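Side-chain contacts in aspartate aminotransferase, mitochondrial (Trypanosoma brucei brucei, PDB 4W5K), which probably transfers amino groups between L-aspartate and 2-oxoglutarate, working as a homodimer with pyridoxal 5'-phosphate as cofactor: residues T101-I106 against I238-F243; P129-I134 against F207-Y212; Y145-P150 against C178-T183. The protein carries 1 engineered substitution. All blocks are in the same frame, centred on the assembly; numbering follows the deposited sequence.

Interaction 1 (T101-I106 against I238-F243). With PLP (pyridoxal-5'-phosphate), chain C.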
loop_
_atom_site.group_PDB
_atom_site.type_symbol
_atom_site.label_atom_id
_atom_site.label_comp_id
_atom_site.label_asym_id
_atom_site.label_seq_id
_atom_site.Cartn_x
_atom_site.Cartn_y
_atom_site.Cartn_z
ATOM N N THR A 101 2.040 4.721 -8.501
ATOM C CA THR A 101 2.467 5.682 -7.488
ATOM C C THR A 101 3.499 5.040 -6.587
ATOM O O THR A 101 4.556 5.638 -6.351
ATOM C CB THR A 101 1.300 6.211 -6.638
ATOM O OG1 THR A 101 0.302 6.791 -7.504
ATOM C CG2 THR A 101 1.794 7.258 -5.637
ATOM N N GLY A 102 3.193 3.835 -6.101
ATOM C CA GLY A 102 4.145 3.102 -5.254
ATOM C C GLY A 102 5.473 2.851 -5.973
ATOM O O GLY A 102 6.559 2.975 -5.387
ATOM N N ALA A 103 5.412 2.506 -7.257
ATOM C CA ALA A 103 6.652 2.293 -7.994
ATOM C C ALA A 103 7.467 3.581 -8.116
ATOM O O ALA A 103 8.690 3.555 -8.015
ATOM C CB ALA A 103 6.367 1.723 -9.410
ATOM N N LEU A 104 6.799 4.712 -8.354
ATOM C CA LEU A 104 7.519 5.998 -8.421
ATOM C C LEU A 104 8.202 6.301 -7.096
ATOM O O LEU A 104 9.354 6.745 -7.063
ATOM C CB LEU A 104 6.563 7.136 -8.774
ATOM C CG LEU A 104 6.107 7.019 -10.225
ATOM C CD1 LEU A 104 4.814 7.806 -10.407
ATOM C CD2 LEU A 104 7.236 7.543 -11.205
ATOM N N ARG A 105 7.483 6.100 -5.996
ATOM C CA ARG A 105 8.026 6.392 -4.667
ATOM C C ARG A 105 9.148 5.423 -4.270
ATOM O O ARG A 105 10.239 5.863 -3.841
ATOM C CB ARG A 105 6.914 6.348 -3.603
ATOM C CG ARG A 105 7.399 6.449 -2.136
ATOM C CD ARG A 105 8.166 7.745 -1.859
ATOM N NE ARG A 105 8.592 7.800 -0.456
ATOM C CZ ARG A 105 7.870 8.316 0.544
ATOM N NH1 ARG A 105 6.668 8.830 0.295
ATOM N NH2 ARG A 105 8.363 8.326 1.791
ATOM N N ILE A 106 8.885 4.119 -4.379
ATOM C CA ILE A 106 9.906 3.125 -4.014
ATOM C C ILE A 106 11.126 3.266 -4.945
ATOM O O ILE A 106 12.257 3.226 -4.485
ATOM C CB ILE A 106 9.359 1.695 -4.055
ATOM C CG1 ILE A 106 8.319 1.503 -2.935
ATOM C CG2 ILE A 106 10.481 0.681 -3.903
ATOM C CD1 ILE A 106 8.862 1.592 -1.513
ATOM N N ILE A 238 14.851 2.886 -15.145
ATOM C CA ILE A 238 13.809 2.624 -14.151
ATOM C C ILE A 238 12.457 2.724 -14.844
ATOM O O ILE A 238 12.255 3.633 -15.646
ATOM C CB ILE A 238 13.842 3.628 -12.980
ATOM C CG1 ILE A 238 15.248 3.711 -12.388
ATOM C CG2 ILE A 238 12.826 3.233 -11.872
ATOM C CD1 ILE A 238 15.920 5.008 -12.670
ATOM N N VAL A 239 11.543 1.802 -14.536
ATOM C CA VAL A 239 10.194 1.869 -15.094
ATOM C C VAL A 239 9.164 1.697 -13.979
ATOM O O VAL A 239 9.226 0.706 -13.246
ATOM C CB VAL A 239 9.937 0.780 -16.155
ATOM C CG1 VAL A 239 8.530 0.960 -16.759
ATOM C CG2 VAL A 239 10.988 0.846 -17.279
ATOM N N ALA A 240 8.247 2.666 -13.843
ATOM C CA ALA A 240 7.116 2.560 -12.918
ATOM C C ALA A 240 5.909 2.189 -13.754
ATOM O O ALA A 240 5.507 2.948 -14.644
ATOM C CB ALA A 240 6.872 3.880 -12.181
ATOM N N GLN A 241 5.359 1.006 -13.493
ATOM C CA GLN A 241 4.324 0.436 -14.343
ATOM C C GLN A 241 2.995 0.325 -13.579
ATOM O O GLN A 241 2.912 -0.362 -12.562
ATOM C CB GLN A 241 4.801 -0.945 -14.856
ATOM C CG GLN A 241 3.794 -1.753 -15.632
ATOM C CD GLN A 241 4.361 -3.096 -16.055
ATOM O OE1 GLN A 241 5.164 -3.691 -15.328
ATOM N NE2 GLN A 241 3.911 -3.610 -17.203
ATOM N N SER A 242 1.954 0.985 -14.084
ATOM C CA SER A 242 0.628 0.945 -13.455
ATOM C C SER A 242 -0.340 0.003 -14.160
ATOM O O SER A 242 -0.427 -0.008 -15.393
ATOM C CB SER A 242 0.016 2.358 -13.424
ATOM O OG SER A 242 -1.324 2.316 -12.951
ATOM N N PHE A 243 -1.097 -0.763 -13.369
ATOM C CA PHE A 243 -2.171 -1.578 -13.909
ATOM C C PHE A 243 -3.540 -1.001 -13.619
ATOM O O PHE A 243 -4.569 -1.647 -13.883
ATOM C CB PHE A 243 -2.028 -3.016 -13.376
ATOM C CG PHE A 243 -0.784 -3.677 -13.871
ATOM C CD1 PHE A 243 -0.626 -3.937 -15.227
ATOM C CD2 PHE A 243 0.274 -3.944 -13.020
ATOM C CE1 PHE A 243 0.554 -4.506 -15.710
ATOM C CE2 PHE A 243 1.449 -4.533 -13.498
ATOM C CZ PHE A 243 1.589 -4.812 -14.838
HETATM N N1 PLP C . 1.614 8.456 -13.178
HETATM C C2 PLP C . 0.721 9.007 -14.066
HETATM C C2A PLP C . 1.263 9.751 -15.244
HETATM C C3 PLP C . -0.653 8.872 -13.868
HETATM O O3 PLP C . -1.560 9.427 -14.728
HETATM C C4 PLP C . -1.123 8.169 -12.767
HETATM C C4A PLP C . -2.590 7.844 -12.706
HETATM O O4A PLP C . -3.381 8.733 -12.375
HETATM C C5 PLP C . -0.219 7.607 -11.866
HETATM C C6 PLP C . 1.153 7.741 -12.088
HETATM C C5A PLP C . -0.708 6.857 -10.636
HETATM O O4P PLP C . -1.171 5.582 -10.982
HETATM P P PLP C . -1.606 4.544 -9.906
HETATM O O1P PLP C . -3.072 4.667 -9.615
HETATM O O2P PLP C . -0.799 4.744 -8.647
HETATM O O3P PLP C . -1.299 3.202 -10.530
#
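A103 and A240 meet methyl to methyl, their CB atoms 3.5 Å apart, where helix 99-110 lies over strand 238-242. L104 flanks this pair. Its CB remains 4.7 Å from CB of A240, and the bond from CA does not aim at the strand. With CG beside the backbone N (chi1 -70°), the branch point nevertheless swings in, and CG of L104 rests 3.8 Å from CB of A240. From there the two methyls divide: CD2 also packs on the A240 methyl, whereas CD1 turns to the cofactor and lies 4.0 Å from C6 of PLP. The short axes run nearly antiparallel, at 158° and 6.9 Å, and the small alanines permit this close approach. This is helix-on-sheet packing in the large domain of a fold-type I PLP enzyme, in which the phosphate is bound from the start of the helix and the end of the strand. T101 gives both its backbone N and its OG1 to O2P of PLP, OG1 at 2.6 Å. From the strand, OG of S242 donates to O3P of PLP at 2.6 Å and is itself bonded to the backbone N of S244. The helix N-terminus would probably add favourable electrostatics for the phosphate.

Interaction 2 (P129-I134 against F207-Y212). With PLP (pyridoxal-5'-phosphate), chain C.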
loop_
_atom_site.group_PDB
_atom_site.type_symbol
_atom_site.label_atom_id
_atom_site.label_comp_id
_atom_site.label_asym_id
_atom_site.label_seq_id
_atom_site.Cartn_x
_atom_site.Cartn_y
_atom_site.Cartn_z
ATOM N N PRO A 129 0.863 16.231 -11.270
ATOM C CA PRO A 129 0.956 16.989 -10.022
ATOM C C PRO A 129 1.633 16.219 -8.887
ATOM O O PRO A 129 2.446 16.801 -8.181
ATOM C CB PRO A 129 -0.509 17.283 -9.693
ATOM C CG PRO A 129 -1.149 17.404 -11.064
ATOM C CD PRO A 129 -0.474 16.347 -11.890
ATOM N N ASN A 130 1.340 14.933 -8.726
ATOM C CA ASN A 130 1.876 14.226 -7.557
ATOM C C ASN A 130 3.365 13.896 -7.690
ATOM O O ASN A 130 4.007 13.565 -6.695
ATOM C CB ASN A 130 1.076 12.930 -7.307
ATOM C CG ASN A 130 1.266 12.345 -5.870
ATOM O OD1 ASN A 130 1.508 13.059 -4.888
ATOM N ND2 ASN A 130 1.144 11.024 -5.771
ATOM N N HIS A 131 3.925 14.011 -8.898
ATOM C CA HIS A 131 5.335 13.682 -9.099
ATOM C C HIS A 131 6.220 14.538 -8.203
ATOM O O HIS A 131 7.214 14.051 -7.646
ATOM C CB HIS A 131 5.760 13.873 -10.568
ATOM C CG HIS A 131 5.480 12.691 -11.440
ATOM N ND1 HIS A 131 5.313 12.801 -12.803
ATOM C CD2 HIS A 131 5.373 11.372 -11.151
ATOM C CE1 HIS A 131 5.096 11.603 -13.314
ATOM N NE2 HIS A 131 5.123 10.718 -12.335
ATOM N N GLU A 132 5.871 15.811 -8.045
ATOM C CA GLU A 132 6.725 16.689 -7.241
ATOM C C GLU A 132 6.862 16.193 -5.799
ATOM O O GLU A 132 7.964 16.089 -5.263
ATOM C CB GLU A 132 6.187 18.125 -7.231
ATOM C CG GLU A 132 7.160 19.080 -6.554
ATOM C CD GLU A 132 6.773 20.540 -6.721
ATOM O OE1 GLU A 132 5.578 20.858 -6.573
ATOM O OE2 GLU A 132 7.666 21.367 -7.016
ATOM N N SER A 133 5.732 15.881 -5.178
ATOM C CA SER A 133 5.744 15.445 -3.792
ATOM C C SER A 133 6.391 14.072 -3.621
ATOM O O SER A 133 7.135 13.843 -2.653
ATOM C CB SER A 133 4.328 15.403 -3.211
ATOM O OG SER A 133 4.461 15.114 -1.810
ATOM N N ILE A 134 6.070 13.152 -4.522
ATOM C CA ILE A 134 6.673 11.812 -4.494
ATOM C C ILE A 134 8.184 11.926 -4.425
ATOM O O ILE A 134 8.835 11.348 -3.550
ATOM C CB ILE A 134 6.289 10.987 -5.741
ATOM C CG1 ILE A 134 4.800 10.592 -5.706
ATOM C CG2 ILE A 134 7.111 9.700 -5.821
ATOM C CD1 ILE A 134 4.257 10.086 -7.068
ATOM N N PHE A 207 13.933 7.602 -16.073
ATOM C CA PHE A 207 12.901 7.084 -15.144
ATOM C C PHE A 207 11.585 7.186 -15.911
ATOM O O PHE A 207 11.028 8.270 -16.066
ATOM C CB PHE A 207 12.886 7.923 -13.860
ATOM C CG PHE A 207 12.257 7.250 -12.655
ATOM C CD1 PHE A 207 11.112 6.480 -12.761
ATOM C CD2 PHE A 207 12.861 7.405 -11.400
ATOM C CE1 PHE A 207 10.538 5.871 -11.623
ATOM C CE2 PHE A 207 12.304 6.806 -10.233
ATOM C CZ PHE A 207 11.139 6.030 -10.350
ATOM N N VAL A 208 11.123 6.055 -16.416
ATOM C CA VAL A 208 9.907 5.999 -17.255
ATOM C C VAL A 208 8.674 5.788 -16.393
ATOM O O VAL A 208 8.580 4.801 -15.664
ATOM C CB VAL A 208 10.005 4.880 -18.266
ATOM C CG1 VAL A 208 8.667 4.765 -19.091
ATOM C CG2 VAL A 208 11.154 5.134 -19.195
ATOM N N ASP A 209 7.747 6.735 -16.441
ATOM C CA ASP A 209 6.428 6.549 -15.836
ATOM C C ASP A 209 5.518 6.008 -16.939
ATOM O O ASP A 209 5.163 6.726 -17.881
ATOM C CB ASP A 209 5.904 7.874 -15.247
ATOM C CG ASP A 209 4.543 7.720 -14.552
ATOM O OD1 ASP A 209 3.883 6.681 -14.742
ATOM O OD2 ASP A 209 4.130 8.646 -13.816
ATOM N N MET A 210 5.205 4.715 -16.858
ATOM C CA MET A 210 4.353 4.058 -17.860
ATOM C C MET A 210 3.026 3.677 -17.218
ATOM O O MET A 210 2.849 2.542 -16.744
ATOM C CB MET A 210 5.027 2.804 -18.440
ATOM C CG MET A 210 4.201 2.203 -19.610
ATOM S SD MET A 210 5.069 0.947 -20.556
ATOM C CE MET A 210 5.193 -0.351 -19.336
ATOM N N ALA A 211 2.112 4.638 -17.188
ATOM C CA ALA A 211 0.841 4.437 -16.482
ATOM C C ALA A 211 -0.261 3.934 -17.401
ATOM O O ALA A 211 -1.306 3.541 -16.904
ATOM C CB ALA A 211 0.392 5.768 -15.793
ATOM N N TYR A 212 -0.048 3.946 -18.724
ATOM C CA TYR A 212 -1.135 3.668 -19.662
ATOM C C TYR A 212 -0.750 2.745 -20.811
ATOM O O TYR A 212 -1.264 2.905 -21.902
ATOM C CB TYR A 212 -1.680 4.991 -20.249
ATOM C CG TYR A 212 -2.152 5.945 -19.179
ATOM C CD1 TYR A 212 -3.369 5.736 -18.549
ATOM C CD2 TYR A 212 -1.376 7.047 -18.791
ATOM C CE1 TYR A 212 -3.819 6.579 -17.551
ATOM C CE2 TYR A 212 -1.810 7.903 -17.781
ATOM C CZ TYR A 212 -3.041 7.649 -17.161
ATOM O OH TYR A 212 -3.506 8.469 -16.164
HETATM N N1 PLP C . 1.614 8.456 -13.178
HETATM C C2 PLP C . 0.721 9.007 -14.066
HETATM C C2A PLP C . 1.263 9.751 -15.244
HETATM C C3 PLP C . -0.653 8.872 -13.868
HETATM O O3 PLP C . -1.560 9.427 -14.728
HETATM C C4 PLP C . -1.123 8.169 -12.767
HETATM C C4A PLP C . -2.590 7.844 -12.706
HETATM O O4A PLP C . -3.381 8.733 -12.375
HETATM C C5 PLP C . -0.219 7.607 -11.866
HETATM C C6 PLP C . 1.153 7.741 -12.088
HETATM C C5A PLP C . -0.708 6.857 -10.636
HETATM O O4P PLP C . -1.171 5.582 -10.982
HETATM P P PLP C . -1.606 4.544 -9.906
HETATM O O1P PLP C . -3.072 4.667 -9.615
HETATM O O2P PLP C . -0.799 4.744 -8.647
HETATM O O3P PLP C . -1.299 3.202 -10.530
#
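H131 holds CG beside its backbone N (chi1 -85°), while D209 extends CG opposite its own N (chi1 -178°), and these two torsions send the imidazole and the carboxylate out to meet each other. Their one direct link is a hydrogen bond from NE2 of H131 to OD2 of D209, 2.7 Å long and bent to 133° at the hydrogen. The oxygen lies close to the imidazole plane, at the ring's edge. Seen from D209, the donor comes to the anti side of OD2, a little out of the carboxylate plane, and the two flat groups are strongly twisted against each other. The same OD2 lies 2.6 Å from N1 of PLP, in the way the strand aspartate of fold-type I aminotransferases faces the pyridine nitrogen. H131, carried by helix 129-137, is thus a second-shell residue that helps to orient the first-shell carboxylate, and Y128 packs edge-to-face with it. Beyond the end of strand 205-210, A211 places CB over a face of the cofactor ring, 3.7 Å from C2 of PLP. Y212 reaches around to the ring's phenolic side, where its OH is hydrogen-bonded to O3 of PLP at 2.6 Å, with O3 near the plane of the tyrosine ring.

Interaction 3 (Y145-P150 against C178-T183). With PLP (pyridoxal-5'-phosphate), chain C.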
loop_
_atom_site.group_PDB
_atom_site.type_symbol
_atom_site.label_atom_id
_atom_site.label_comp_id
_atom_site.label_asym_id
_atom_site.label_seq_id
_atom_site.Cartn_x
_atom_site.Cartn_y
_atom_site.Cartn_z
ATOM N N TYR A 145 11.989 20.448 -17.606
ATOM C CA TYR A 145 12.514 20.615 -18.969
ATOM C C TYR A 145 11.383 21.048 -19.891
ATOM O O TYR A 145 10.221 20.699 -19.672
ATOM C CB TYR A 145 13.179 19.335 -19.511
ATOM C CG TYR A 145 12.353 18.050 -19.519
ATOM C CD1 TYR A 145 11.364 17.826 -20.474
ATOM C CD2 TYR A 145 12.613 17.031 -18.607
ATOM C CE1 TYR A 145 10.630 16.633 -20.499
ATOM C CE2 TYR A 145 11.883 15.835 -18.623
ATOM C CZ TYR A 145 10.899 15.642 -19.562
ATOM O OH TYR A 145 10.184 14.469 -19.580
ATOM N N SER A 146 11.735 21.809 -20.920
ATOM C CA SER A 146 10.767 22.244 -21.907
ATOM C C SER A 146 10.067 21.045 -22.523
ATOM O O SER A 146 10.700 20.037 -22.849
ATOM C CB SER A 146 11.455 23.073 -22.989
ATOM O OG SER A 146 12.068 24.231 -22.448
ATOM N N TYR A 147 8.752 21.137 -22.664
ATOM C CA TYR A 147 7.977 20.003 -23.154
ATOM C C TYR A 147 6.703 20.473 -23.818
ATOM O O TYR A 147 6.500 20.253 -25.014
ATOM C CB TYR A 147 7.642 19.018 -22.008
ATOM C CG TYR A 147 6.942 17.773 -22.503
ATOM C CD1 TYR A 147 7.663 16.734 -23.081
ATOM C CD2 TYR A 147 5.559 17.641 -22.401
ATOM C CE1 TYR A 147 7.029 15.595 -23.547
ATOM C CE2 TYR A 147 4.900 16.493 -22.875
ATOM C CZ TYR A 147 5.654 15.478 -23.450
ATOM O OH TYR A 147 5.060 14.329 -23.909
ATOM N N TYR A 148 5.838 21.129 -23.051
ATOM C CA TYR A 148 4.539 21.563 -23.596
ATOM C C TYR A 148 4.595 22.958 -24.213
ATOM O O TYR A 148 5.160 23.898 -23.637
ATOM C CB TYR A 148 3.474 21.520 -22.495
ATOM C CG TYR A 148 2.095 21.966 -22.932
ATOM C CD1 TYR A 148 1.288 21.143 -23.707
ATOM C CD2 TYR A 148 1.589 23.201 -22.545
ATOM C CE1 TYR A 148 0.012 21.545 -24.095
ATOM C CE2 TYR A 148 0.331 23.599 -22.908
ATOM C CZ TYR A 148 -0.458 22.764 -23.695
ATOM O OH TYR A 148 -1.724 23.165 -24.092
ATOM N N ASP A 149 4.007 23.079 -25.401
ATOM C CA ASP A 149 3.931 24.346 -26.138
ATOM C C ASP A 149 2.503 24.873 -26.053
ATOM O O ASP A 149 1.609 24.332 -26.699
ATOM C CB ASP A 149 4.356 24.118 -27.594
ATOM C CG ASP A 149 4.420 25.407 -28.419
ATOM O OD1 ASP A 149 3.776 26.414 -28.053
ATOM O OD2 ASP A 149 5.124 25.391 -29.454
ATOM N N PRO A 150 2.274 25.924 -25.253
ATOM C CA PRO A 150 0.891 26.375 -25.049
ATOM C C PRO A 150 0.293 27.043 -26.306
ATOM O O PRO A 150 -0.935 27.083 -26.434
ATOM C CB PRO A 150 1.008 27.387 -23.895
ATOM C CG PRO A 150 2.416 27.217 -23.333
ATOM C CD PRO A 150 3.239 26.740 -24.496
ATOM N N CYS A 178 3.665 7.273 -22.578
ATOM C CA CYS A 178 2.573 7.607 -23.511
ATOM C C CYS A 178 1.401 8.117 -22.711
ATOM O O CYS A 178 1.366 7.965 -21.477
ATOM C CB CYS A 178 2.140 6.417 -24.379
ATOM S SG CYS A 178 1.758 4.892 -23.498
ATOM N N ALA A 179 0.443 8.715 -23.414
ATOM C CA ALA A 179 -0.666 9.428 -22.788
ATOM C C ALA A 179 -0.176 10.335 -21.652
ATOM O O ALA A 179 -0.586 10.207 -20.488
ATOM C CB ALA A 179 -1.765 8.434 -22.298
ATOM N N HIS A 180 0.705 11.265 -22.014
ATOM C CA HIS A 180 1.168 12.254 -21.064
ATOM C C HIS A 180 0.001 12.854 -20.263
ATOM O O HIS A 180 -1.018 13.260 -20.830
ATOM C CB HIS A 180 1.939 13.351 -21.797
ATOM C CG HIS A 180 2.474 14.413 -20.889
ATOM N ND1 HIS A 180 1.786 15.578 -20.618
ATOM C CD2 HIS A 180 3.630 14.486 -20.185
ATOM C CE1 HIS A 180 2.496 16.322 -19.785
ATOM N NE2 HIS A 180 3.618 15.682 -19.507
ATOM N N ASN A 181 0.146 12.851 -18.940
ATOM C CA ASN A 181 -0.855 13.404 -18.031
ATOM C C ASN A 181 -0.211 14.663 -17.445
ATOM O O ASN A 181 0.814 14.582 -16.745
ATOM C CB ASN A 181 -1.231 12.345 -16.961
ATOM C CG ASN A 181 -2.281 12.822 -15.955
ATOM O OD1 ASN A 181 -2.650 13.992 -15.897
ATOM N ND2 ASN A 181 -2.739 11.899 -15.129
ATOM N N PRO A 182 -0.826 15.833 -17.645
ATOM C CA PRO A 182 -2.217 16.136 -17.982
ATOM C C PRO A 182 -2.521 16.601 -19.413
ATOM O O PRO A 182 -3.683 16.912 -19.674
ATOM C CB PRO A 182 -2.522 17.276 -17.014
ATOM C CG PRO A 182 -1.229 18.090 -17.051
ATOM C CD PRO A 182 -0.111 17.051 -17.214
ATOM N N THR A 183 -1.539 16.660 -20.313
ATOM C CA THR A 183 -1.764 17.367 -21.581
ATOM C C THR A 183 -2.227 16.468 -22.723
ATOM O O THR A 183 -2.866 16.949 -23.660
ATOM C CB THR A 183 -0.490 18.083 -22.059
ATOM O OG1 THR A 183 0.439 17.101 -22.534
ATOM C CG2 THR A 183 0.133 18.883 -20.915
HETATM N N1 PLP C . 1.614 8.456 -13.178
HETATM C C2 PLP C . 0.721 9.007 -14.066
HETATM C C2A PLP C . 1.263 9.751 -15.244
HETATM C C3 PLP C . -0.653 8.872 -13.868
HETATM O O3 PLP C . -1.560 9.427 -14.728
HETATM C C4 PLP C . -1.123 8.169 -12.767
HETATM C C4A PLP C . -2.590 7.844 -12.706
HETATM O O4A PLP C . -3.381 8.733 -12.375
HETATM C C5 PLP C . -0.219 7.607 -11.866
HETATM C C6 PLP C . 1.153 7.741 -12.088
HETATM C C5A PLP C . -0.708 6.857 -10.636
HETATM O O4P PLP C . -1.171 5.582 -10.982
HETATM P P PLP C . -1.606 4.544 -9.906
HETATM O O1P PLP C . -3.072 4.667 -9.615
HETATM O O2P PLP C . -0.799 4.744 -8.647
HETATM O O3P PLP C . -1.299 3.202 -10.530
#
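Y147 lays one ring carbon over the imidazole of H180: CE2 sits above the centre of the H180 ring, 3.6 Å from its CD2. The planes are inclined by 33° and the ring centres are 4.7 Å apart, an oblique aromatic contact in which the two side chains pass in opposite directions. Beside it, Y148 puts its CD1 side against T183, with CD1 of Y148 at 3.8 Å from CG2 of the threonine. T183 turns its hydroxyl into the crowded position between backbone N and carbonyl carbon (chi1 73°), which brings OG1 to 2.8 Å from ND1 of H180; that bond fixes the rotation of the imidazole under Y147. The same OG1 takes the backbone N-H of V185, and V185 O binds the hydroxyl of Y147. Farther out, D186 holds the backbone N of both A179 and H180, D125 binds N of Y148, and Y349 meets the Y148 ring edge-to-face. On the same loop, N181, which precedes a cis peptide to P182, donates from ND2 to O3 of PLP at 2.8 Å (158° at the hydrogen). Across the contact the packing is apolar and aromatic, while the side-chain bonds of H180 and T183 stay within the loop; such chemistry is consistent with a well-defined turn that presents the N181 amide to the cofactor, where its N-H would probably stabilise negative charge on O3.

Overall arrangement
The three contacts are nested along the chain: interaction 3 closes the innermost loop, interaction 2 encloses it and interaction 1 encloses both. All reach the central mixed sheet. Strands 238-242 and 205-210 are parallel neighbours, so interactions 1 and 2, with centres 8 Å apart, share backbone bonding between I238-A240 and V208, and L104 packs on H131. Interaction 3, on strand 141-149 and the loop after strand 172-176, lies 13 Å from interaction 2 and 19 Å from interaction 1 between centres; Y212 packs on its loop. All three contribute to the pocket of one PLP, interaction 1 at the phosphate, interaction 2 at N1 and O3, interaction 3 at O3, and Y62 of the second subunit contributes as well.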